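Local atomic coordinates of beta-carbonic anhydrase (Methanothermobacter thermautotrophicus, PDB entry 1G5C), a protein that catalyses the reversible hydration of carbon dioxide to bicarbonate as a zinc-dependent carbonic anhydrase of the beta class. Residues N60-G65 with V136-S141. Residues are numbered along the deposited sequence; the frame is centred on the assembly and turned at random.
Sequences NIVDDG and VKRLKS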
ATOM      1  N   ASN A  60       0.395  -5.641  -8.691  1.00 12.60           N
ATOM      2  CA  ASN A  60       0.998  -4.325  -8.908  1.00 13.92           C
ATOM      3  C   ASN A  60       0.424  -3.634 -10.137  1.00 17.00           C
ATOM      4  O   ASN A  60       1.142  -3.178 -11.037  1.00 18.17           O
ATOM      5  CB  ASN A  60       2.536  -4.393  -8.987  1.00  9.59           C
ATOM      6  CG  ASN A  60       3.042  -5.403 -10.005  1.00 10.76           C
ATOM      7  OD1 ASN A  60       3.196  -6.579  -9.700  1.00 15.43           O
ATOM      8  ND2 ASN A  60       3.310  -4.945 -11.209  1.00 11.94           N
ATOM      9  N   ILE A  61      -0.899  -3.568 -10.159  1.00 17.58           N
ATOM     10  CA  ILE A  61      -1.631  -2.921 -11.241  1.00 19.17           C
ATOM     11  C   ILE A  61      -1.902  -1.472 -10.833  1.00 17.98           C
ATOM     12  O   ILE A  61      -2.379  -1.209  -9.731  1.00 18.75           O
ATOM     13  CB  ILE A  61      -2.958  -3.631 -11.472  1.00 21.36           C
ATOM     14  CG1 ILE A  61      -2.691  -5.052 -11.951  1.00 22.97           C
ATOM     15  CG2 ILE A  61      -3.817  -2.844 -12.484  1.00 23.79           C
ATOM     16  CD1 ILE A  61      -3.949  -5.897 -12.037  1.00 25.53           C
ATOM     17  N   VAL A  62      -1.585  -0.536 -11.713  1.00 19.56           N
ATOM     18  CA  VAL A  62      -1.786   0.875 -11.425  1.00 19.42           C
ATOM     19  C   VAL A  62      -3.232   1.288 -11.682  1.00 24.04           C
ATOM     20  O   VAL A  62      -3.651   1.439 -12.832  1.00 24.28           O
ATOM     21  CB  VAL A  62      -0.846   1.746 -12.287  1.00 20.43           C
ATOM     22  CG1 VAL A  62      -1.099   3.223 -12.009  1.00 21.77           C
ATOM     23  CG2 VAL A  62       0.603   1.391 -11.996  1.00 17.37           C
ATOM     24  N   ASP A  63      -4.002   1.434 -10.610  1.00 23.83           N
ATOM     25  CA  ASP A  63      -5.397   1.850 -10.722  1.00 24.86           C
ATOM     26  C   ASP A  63      -5.513   3.206 -10.018  1.00 24.63           C
ATOM     27  O   ASP A  63      -4.498   3.792  -9.622  1.00 20.64           O
ATOM     28  CB  ASP A  63      -6.330   0.806 -10.076  1.00 25.83           C
ATOM     29  CG  ASP A  63      -6.021   0.564  -8.603  1.00 31.31           C
ATOM     30  OD1 ASP A  63      -6.731  -0.243  -7.955  1.00 30.84           O
ATOM     31  OD2 ASP A  63      -5.067   1.183  -8.088  1.00 33.29           O
ATOM     32  N   ASP A  64      -6.735   3.713  -9.876  1.00 26.65           N
ATOM     33  CA  ASP A  64      -6.951   5.012  -9.235  1.00 26.84           C
ATOM     34  C   ASP A  64      -6.387   5.102  -7.822  1.00 24.48           C
ATOM     35  O   ASP A  64      -5.845   6.145  -7.431  1.00 21.78           O
ATOM     36  CB  ASP A  64      -8.442   5.345  -9.185  1.00 33.53           C
ATOM     37  CG  ASP A  64      -9.079   5.382 -10.560  1.00 40.80           C
ATOM     38  OD1 ASP A  64      -8.519   6.046 -11.462  1.00 45.05           O
ATOM     39  OD2 ASP A  64     -10.145   4.752 -10.738  1.00 46.45           O
ATOM     40  N   GLY A  65      -6.547   4.028  -7.051  1.00 19.33           N
ATOM     41  CA  GLY A  65      -6.050   4.009  -5.684  1.00 21.24           C
ATOM     42  C   GLY A  65      -4.537   4.145  -5.630  1.00 19.69           C
ATOM     43  O   GLY A  65      -3.996   4.847  -4.780  1.00 22.08           O
ATOM     44  N   VAL A 136       3.633   1.931 -16.038  1.00 15.28           N
ATOM     45  CA  VAL A 136       4.492   3.092 -16.246  1.00 17.99           C
ATOM     46  C   VAL A 136       3.742   4.108 -17.111  1.00 20.37           C
ATOM     47  O   VAL A 136       3.694   5.307 -16.800  1.00 21.01           O
ATOM     48  CB  VAL A 136       5.817   2.682 -16.941  1.00 19.09           C
ATOM     49  CG1 VAL A 136       6.573   3.927 -17.425  1.00 16.17           C
ATOM     50  CG2 VAL A 136       6.695   1.871 -15.945  1.00 16.29           C
ATOM     51  N   LYS A 137       3.132   3.629 -18.187  1.00 21.73           N
ATOM     52  CA  LYS A 137       2.393   4.527 -19.060  1.00 24.28           C
ATOM     53  C   LYS A 137       1.264   5.249 -18.328  1.00 21.39           C
ATOM     54  O   LYS A 137       1.061   6.447 -18.525  1.00 23.06           O
ATOM     55  CB  LYS A 137       1.862   3.757 -20.271  1.00 26.41           C
ATOM     56  CG  LYS A 137       2.709   4.013 -21.528  1.00 37.13           C
ATOM     57  CD  LYS A 137       2.621   2.915 -22.598  1.00 39.82           C
ATOM     58  CE  LYS A 137       1.401   2.027 -22.427  1.00 43.31           C
ATOM     59  NZ  LYS A 137       1.189   1.154 -23.612  1.00 48.17           N
ATOM     60  N   ARG A 138       0.534   4.534 -17.478  1.00 19.54           N
ATOM     61  CA  ARG A 138      -0.551   5.150 -16.728  1.00 20.56           C
ATOM     62  C   ARG A 138      -0.072   6.245 -15.796  1.00 20.81           C
ATOM     63  O   ARG A 138      -0.679   7.308 -15.718  1.00 22.13           O
ATOM     64  CB  ARG A 138      -1.306   4.112 -15.913  1.00 22.64           C
ATOM     65  CG  ARG A 138      -2.438   3.471 -16.672  1.00 26.64           C
ATOM     66  CD  ARG A 138      -3.161   2.462 -15.832  1.00 31.23           C
ATOM     67  NE  ARG A 138      -3.467   1.295 -16.647  1.00 38.64           N
ATOM     68  CZ  ARG A 138      -4.310   0.327 -16.302  1.00 41.90           C
ATOM     69  NH1 ARG A 138      -4.955   0.373 -15.140  1.00 39.87           N
ATOM     70  NH2 ARG A 138      -4.504  -0.696 -17.125  1.00 44.10           N
ATOM     71  N   LEU A 139       1.017   5.988 -15.082  1.00 19.47           N
ATOM     72  CA  LEU A 139       1.542   6.984 -14.159  1.00 20.39           C
ATOM     73  C   LEU A 139       2.032   8.206 -14.927  1.00 21.76           C
ATOM     74  O   LEU A 139       1.735   9.342 -14.569  1.00 21.02           O
ATOM     75  CB  LEU A 139       2.683   6.394 -13.324  1.00 15.84           C
ATOM     76  CG  LEU A 139       2.260   5.454 -12.185  1.00 18.82           C
ATOM     77  CD1 LEU A 139       3.482   4.819 -11.562  1.00 18.66           C
ATOM     78  CD2 LEU A 139       1.482   6.249 -11.138  1.00 17.23           C
ATOM     79  N   LYS A 140       2.781   7.968 -15.992  1.00 24.12           N
ATOM     80  CA  LYS A 140       3.305   9.066 -16.789  1.00 26.36           C
ATOM     81  C   LYS A 140       2.222   9.877 -17.496  1.00 25.72           C
ATOM     82  O   LYS A 140       2.394  11.070 -17.709  1.00 28.54           O
ATOM     83  CB  LYS A 140       4.323   8.532 -17.798  1.00 28.36           C
ATOM     84  CG  LYS A 140       5.696   8.338 -17.185  1.00 28.61           C
ATOM     85  CD  LYS A 140       6.704   7.962 -18.245  1.00 28.55           C
ATOM     86  CE  LYS A 140       8.087   8.475 -17.871  1.00 29.24           C
ATOM     87  NZ  LYS A 140       8.104   9.973 -17.659  1.00 22.49           N
ATOM     88  N   SER A 141       1.108   9.233 -17.824  1.00 25.28           N
ATOM     89  CA  SER A 141      -0.019   9.881 -18.505  1.00 26.85           C
ATOM     90  C   SER A 141      -0.960  10.627 -17.556  1.00 27.28           C
ATOM     91  O   SER A 141      -1.762  11.458 -17.986  1.00 25.89           O
ATOM     92  CB  SER A 141      -0.852   8.834 -19.241  1.00 26.28           C
ATOM     93  OG  SER A 141      -0.051   8.047 -20.104  1.00 34.66           O
TER
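The loop that runs from strand 53-57 into helix 64-77 meets the C-terminal end of helix 128-141 through Val62, which packs against Arg138 and Leu139. With CG1 anti to the backbone N (chi1 178°), Val62 sends this methyl to the helix, where it lies 4.0 Å from Arg138 CB and 4.0 Å from Leu139 CG. The Val62 and Leu139 side chains cross at about a right angle, and both rest on Ile84 of strand 81-87, so loop and helix pack over the same part of the central sheet. On the solvent side, Arg138 runs past Val62 in the opposite direction and bends at chi3 (-139°), bringing its guanidinium to the loop backbone. There Arg138 NH1 donates to Val62 O at 2.9 Å, a bent bond with an N-H...O angle of 134°, the donor tilted from the carbonyl plane. Ile61 CG2 lies 4.3 Å from Arg138 NH1, while a salt bridge from NE to Glu134, one turn earlier, probably helps to hold the guanidinium. Asp63 is the N-cap of helix 64-77, its OD2 accepting from Val66 N. A buried valine and an arginine-to-carbonyl hydrogen bond thus join a strand-to-helix loop to a helix of the beta-carbonic anhydrase alpha/beta fold.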